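Local atomic coordinates of carnitinyl-CoA dehydratase (Mycobacterium avium, PDB entry 3R0O), a protein that probably catalyses the reversible dehydration of carnitinyl-CoA, acting as a lyase of the enoyl-CoA hydratase/isomerase (crotonase) family. Residues V64-G69 and T197-A202; G155-V160 and G233-K238. One frame throughout, in Å; residues are numbered along the deposited sequence.

Contact 1 of 2, residues V64-G69 and T197-A202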
loop_
_atom_site.group_PDB
_atom_site.type_symbol
_atom_site.label_atom_id
_atom_site.label_comp_id
_atom_site.label_asym_id
_atom_site.label_seq_id
_atom_site.Cartn_x
_atom_site.Cartn_y
_atom_site.Cartn_z
ATOM N N VAL A 64 -10.642 -0.274 -23.383
ATOM C CA VAL A 64 -11.714 -0.582 -22.455
ATOM C C VAL A 64 -12.138 -2.022 -22.682
ATOM O O VAL A 64 -12.329 -2.446 -23.828
ATOM C CB VAL A 64 -12.925 0.380 -22.644
ATOM C CG1 VAL A 64 -14.126 -0.047 -21.756
ATOM C CG2 VAL A 64 -12.513 1.860 -22.368
ATOM N N ILE A 65 -12.241 -2.789 -21.596
ATOM C CA ILE A 65 -12.802 -4.139 -21.666
ATOM C C ILE A 65 -14.102 -4.215 -20.847
ATOM O O ILE A 65 -14.177 -3.678 -19.741
ATOM C CB ILE A 65 -11.762 -5.220 -21.198
ATOM C CG1 ILE A 65 -12.266 -6.637 -21.502
ATOM C CG2 ILE A 65 -11.412 -5.057 -19.716
ATOM C CD1 ILE A 65 -11.126 -7.718 -21.563
ATOM N N THR A 66 -15.123 -4.870 -21.393
ATOM C CA THR A 66 -16.409 -4.991 -20.721
ATOM C C THR A 66 -17.060 -6.342 -21.065
ATOM O O THR A 66 -16.549 -7.082 -21.918
ATOM C CB THR A 66 -17.328 -3.778 -21.112
ATOM O OG1 THR A 66 -18.374 -3.592 -20.136
ATOM C CG2 THR A 66 -17.925 -3.955 -22.531
ATOM N N GLY A 67 -18.179 -6.664 -20.405
ATOM C CA GLY A 67 -18.939 -7.899 -20.688
ATOM C C GLY A 67 -20.275 -7.522 -21.308
ATOM O O GLY A 67 -20.811 -6.464 -21.002
ATOM N N ALA A 68 -20.801 -8.365 -22.193
ATOM C CA ALA A 68 -22.142 -8.156 -22.763
ATOM C C ALA A 68 -23.249 -8.243 -21.697
ATOM O O ALA A 68 -23.143 -9.023 -20.734
ATOM C CB ALA A 68 -22.410 -9.157 -23.871
ATOM N N GLY A 69 -24.297 -7.440 -21.880
ATOM C CA GLY A 69 -25.462 -7.473 -20.987
ATOM C C GLY A 69 -25.211 -6.767 -19.653
ATOM O O GLY A 69 -24.221 -6.032 -19.479
ATOM N N THR A 197 -24.839 1.798 -17.781
ATOM C CA THR A 197 -24.139 2.993 -18.295
ATOM C C THR A 197 -22.630 2.888 -18.250
ATOM O O THR A 197 -21.923 3.850 -18.560
ATOM C CB THR A 197 -24.522 4.297 -17.554
ATOM O OG1 THR A 197 -23.959 4.276 -16.230
ATOM C CG2 THR A 197 -26.071 4.497 -17.503
ATOM N N VAL A 198 -22.139 1.716 -17.875
ATOM C CA VAL A 198 -20.726 1.521 -17.604
ATOM C C VAL A 198 -19.806 1.802 -18.836
ATOM O O VAL A 198 -18.715 2.383 -18.698
ATOM C CB VAL A 198 -20.518 0.130 -16.920
ATOM C CG1 VAL A 198 -20.171 -0.980 -17.926
ATOM C CG2 VAL A 198 -19.517 0.237 -15.814
ATOM N N VAL A 199 -20.267 1.442 -20.033
ATOM C CA VAL A 199 -19.449 1.652 -21.235
ATOM C C VAL A 199 -19.293 3.143 -21.551
ATOM O O VAL A 199 -18.177 3.581 -21.829
ATOM C CB VAL A 199 -19.963 0.804 -22.444
ATOM C CG1 VAL A 199 -19.327 1.243 -23.773
ATOM C CG2 VAL A 199 -19.699 -0.708 -22.164
ATOM N N GLU A 200 -20.384 3.908 -21.469
ATOM C CA GLU A 200 -20.242 5.341 -21.724
ATOM C C GLU A 200 -19.407 6.001 -20.630
ATOM O O GLU A 200 -18.586 6.849 -20.955
ATOM C CB GLU A 200 -21.585 6.065 -21.978
ATOM C CG GLU A 200 -22.321 5.601 -23.262
ATOM C CD GLU A 200 -21.537 5.812 -24.565
ATOM O OE1 GLU A 200 -20.884 6.875 -24.735
ATOM O OE2 GLU A 200 -21.604 4.913 -25.441
ATOM N N ALA A 201 -19.552 5.581 -19.382
ATOM C CA ALA A 201 -18.748 6.134 -18.291
ATOM C C ALA A 201 -17.264 5.794 -18.495
ATOM O O ALA A 201 -16.387 6.626 -18.245
ATOM C CB ALA A 201 -19.264 5.651 -16.941
ATOM N N ALA A 202 -16.992 4.599 -19.002
ATOM C CA ALA A 202 -15.609 4.190 -19.232
ATOM C C ALA A 202 -15.008 4.960 -20.384
ATOM O O ALA A 202 -13.829 5.356 -20.319
ATOM C CB ALA A 202 -15.505 2.674 -19.475
#
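V64 and T66 meet A202, V198 and V199 without any ring, amide or charged flat group between them; methyls and one hydroxyl make the contact. Both strand residues point toward the helix because they are two apart in the strand and share a face. V64 reaches A202 with CG1, which stands anti to the backbone N (chi1 174°) and comes within 3.8 Å of A202 CB. A lone methyl on the helix suits this point, since the beta-branched valine supplies most of the bulk.

Strand 64-67 and helix 198-202 run almost exactly antiparallel, their axes 9.6 Å apart. This is alpha/beta layering of the crotonase fold: a helix packed on a mainly parallel sheet. No hydrogen bond joins the two segments.

T66 works with both branches. Its chi1 of -159° sets OG1 beside the carbonyl carbon and CG2 between N and the carbonyl carbon, where T66 CG2 meets V199 CG2 at 3.7 Å, the two side chains crossing at about a right angle. T66 OG1 brushes V198 CG1 at 3.9 Å as these side chains slide past each other in opposite directions. The same hydroxyl hydrogen-bonds to A113 O on the adjacent strand 110-114, so it is satisfied within the sheet and can lie against apolar methyls. Branched valines suit this helix face: each offers a methyl to T66 while also reaching a neighbouring strand, V199 touching L27 of strand 25-30 and V198 resting, like A202, on A113.

Contact 2 of 2, residues G155-V160 and G233-K238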
loop_
_atom_site.group_PDB
_atom_site.type_symbol
_atom_site.label_atom_id
_atom_site.label_comp_id
_atom_site.label_asym_id
_atom_site.label_seq_id
_atom_site.Cartn_x
_atom_site.Cartn_y
_atom_site.Cartn_z
ATOM N N GLY A 155 -4.960 -12.946 -8.633
ATOM C CA GLY A 155 -5.866 -12.336 -7.646
ATOM C C GLY A 155 -5.300 -12.192 -6.245
ATOM O O GLY A 155 -5.419 -11.129 -5.627
ATOM N N VAL A 156 -4.673 -13.247 -5.733
ATOM C CA VAL A 156 -4.226 -13.227 -4.340
ATOM C C VAL A 156 -3.131 -12.176 -4.117
ATOM O O VAL A 156 -3.193 -11.399 -3.170
ATOM C CB VAL A 156 -3.762 -14.609 -3.855
ATOM C CG1 VAL A 156 -3.227 -14.514 -2.430
ATOM C CG2 VAL A 156 -4.932 -15.591 -3.891
ATOM N N PHE A 157 -2.127 -12.145 -4.982
ATOM C CA PHE A 157 -1.059 -11.198 -4.738
ATOM C C PHE A 157 -1.384 -9.772 -5.188
ATOM O O PHE A 157 -0.767 -8.821 -4.703
ATOM C CB PHE A 157 0.313 -11.704 -5.251
ATOM C CG PHE A 157 0.401 -11.891 -6.747
ATOM C CD1 PHE A 157 0.683 -10.811 -7.576
ATOM C CD2 PHE A 157 0.271 -13.166 -7.308
ATOM C CE1 PHE A 157 0.811 -10.986 -8.966
ATOM C CE2 PHE A 157 0.395 -13.370 -8.693
ATOM C CZ PHE A 157 0.671 -12.276 -9.525
ATOM N N ARG A 158 -2.346 -9.612 -6.104
ATOM C CA ARG A 158 -2.715 -8.254 -6.522
ATOM C C ARG A 158 -3.721 -7.603 -5.581
ATOM O O ARG A 158 -3.595 -6.420 -5.296
ATOM C CB ARG A 158 -3.178 -8.194 -7.982
ATOM C CG ARG A 158 -2.014 -8.461 -8.981
ATOM C CD ARG A 158 -2.486 -8.504 -10.445
ATOM N NE ARG A 158 -1.343 -8.473 -11.364
ATOM C CZ ARG A 158 -1.416 -8.762 -12.663
ATOM N NH1 ARG A 158 -2.568 -9.168 -13.183
ATOM N NH2 ARG A 158 -0.334 -8.678 -13.426
ATOM N N ILE A 159 -4.695 -8.362 -5.078
ATOM C CA ILE A 159 -5.645 -7.786 -4.122
ATOM C C ILE A 159 -4.961 -7.175 -2.886
ATOM O O ILE A 159 -5.385 -6.114 -2.453
ATOM C CB ILE A 159 -6.808 -8.760 -3.723
ATOM C CG1 ILE A 159 -7.987 -7.992 -3.095
ATOM C CG2 ILE A 159 -6.333 -9.853 -2.761
ATOM C CD1 ILE A 159 -8.776 -7.136 -4.032
ATOM N N VAL A 160 -3.895 -7.800 -2.358
ATOM C CA VAL A 160 -3.208 -7.276 -1.163
ATOM C C VAL A 160 -2.496 -5.944 -1.442
ATOM O O VAL A 160 -2.157 -5.204 -0.525
ATOM C CB VAL A 160 -2.255 -8.314 -0.461
ATOM C CG1 VAL A 160 -3.031 -9.519 0.080
ATOM C CG2 VAL A 160 -1.168 -8.819 -1.383
ATOM N N GLY A 233 9.091 -6.854 -13.423
ATOM C CA GLY A 233 10.082 -7.717 -12.786
ATOM C C GLY A 233 9.657 -8.211 -11.411
ATOM O O GLY A 233 9.753 -9.404 -11.117
ATOM N N ALA A 234 9.180 -7.294 -10.577
ATOM C CA ALA A 234 8.765 -7.616 -9.220
ATOM C C ALA A 234 7.574 -8.563 -9.148
ATOM O O ALA A 234 7.393 -9.227 -8.130
ATOM C CB ALA A 234 8.452 -6.286 -8.434
ATOM N N GLU A 235 6.752 -8.640 -10.205
ATOM C CA GLU A 235 5.629 -9.596 -10.202
ATOM C C GLU A 235 5.977 -11.038 -10.590
ATOM O O GLU A 235 5.285 -11.968 -10.183
ATOM C CB GLU A 235 4.439 -9.126 -11.059
ATOM C CG GLU A 235 3.531 -8.211 -10.318
ATOM C CD GLU A 235 2.219 -7.985 -11.018
ATOM O OE1 GLU A 235 2.161 -8.018 -12.271
ATOM O OE2 GLU A 235 1.238 -7.763 -10.304
ATOM N N GLU A 236 7.013 -11.215 -11.402
ATOM C CA GLU A 236 7.379 -12.533 -11.889
ATOM C C GLU A 236 7.567 -13.566 -10.754
ATOM O O GLU A 236 7.097 -14.695 -10.884
ATOM C CB GLU A 236 8.626 -12.452 -12.804
ATOM C CG GLU A 236 8.365 -11.712 -14.124
ATOM C CD GLU A 236 7.299 -12.401 -14.984
ATOM O OE1 GLU A 236 7.539 -13.496 -15.497
ATOM O OE2 GLU A 236 6.207 -11.853 -15.146
ATOM N N PRO A 237 8.228 -13.187 -9.623
ATOM C CA PRO A 237 8.292 -14.207 -8.565
ATOM C C PRO A 237 6.927 -14.487 -7.949
ATOM O O PRO A 237 6.689 -15.587 -7.439
ATOM C CB PRO A 237 9.264 -13.601 -7.521
ATOM C CG PRO A 237 10.060 -12.588 -8.279
ATOM C CD PRO A 237 9.083 -12.029 -9.307
ATOM N N LYS A 238 6.019 -13.525 -8.007
ATOM C CA LYS A 238 4.683 -13.769 -7.482
ATOM C C LYS A 238 3.898 -14.772 -8.353
ATOM O O LYS A 238 3.210 -15.664 -7.831
ATOM C CB LYS A 238 3.955 -12.440 -7.293
ATOM C CG LYS A 238 4.753 -11.460 -6.378
ATOM C CD LYS A 238 4.085 -10.080 -6.353
ATOM C CE LYS A 238 4.763 -9.102 -5.401
ATOM N NZ LYS A 238 3.884 -7.921 -5.254
HETATM O O HOH W 1 1.752 -8.754 -3.662
#
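F157 turns one ring face to K238, whose CB sits over the centre of the ring, 3.5 Å from the F157 centroid and 8° off its normal, a CH-pi contact. The phenylalanine CG lies between its backbone N and carbonyl carbon (chi1 64°), which carries the ring across to the other segment, where its flat face accepts the aliphatic base of the lysine. At the ring's edge, E235 OE2 approaches F157 CE1 at 3.5 Å. The long lysine chain carries its ammonium past the ring to a water, which accepts from K238 NZ at 2.8 Å and donates to F157 O at 2.7 Å, and to a salt bridge with E161, one turn beyond F157.

R158 follows, forming a two-pronged, side-on salt bridge with E235, whose carboxylate matches the guanidinium: R158 NE to E235 OE2 at 2.9 Å and R158 NH2 to E235 OE1 at 2.8 Å. Both bonds are almost straight and use the syn sides of the oxygens, although the two planes are tilted by 26°. Arginine suits this buried place because its NH1 can also serve V102 O.

Helix 155-162 packs against helices 236-250, 121-128 and 165-174 and, through V156, F157 and V160, on V223 and A224 of the second subunit.

Contacts 1 and 2 lie on opposite sides of the chain's centre, their centres 26 Å apart and their nearest atoms about 12 Å, and they share no helix or strand. Along the chain their segments alternate: 64-69, 155-160, 197-202, 233-238. Each contact therefore closes a long loop of sequence that overlaps the other: contact 1 ties an early strand to a later helix, contact 2 a central helix to the start of helix 236-250. Contact 1 belongs to the six-stranded sheet and a helix laid on it, and no other chain touches it. The helix 155-162 side of contact 2 also packs on a second subunit of the three-chain assembly.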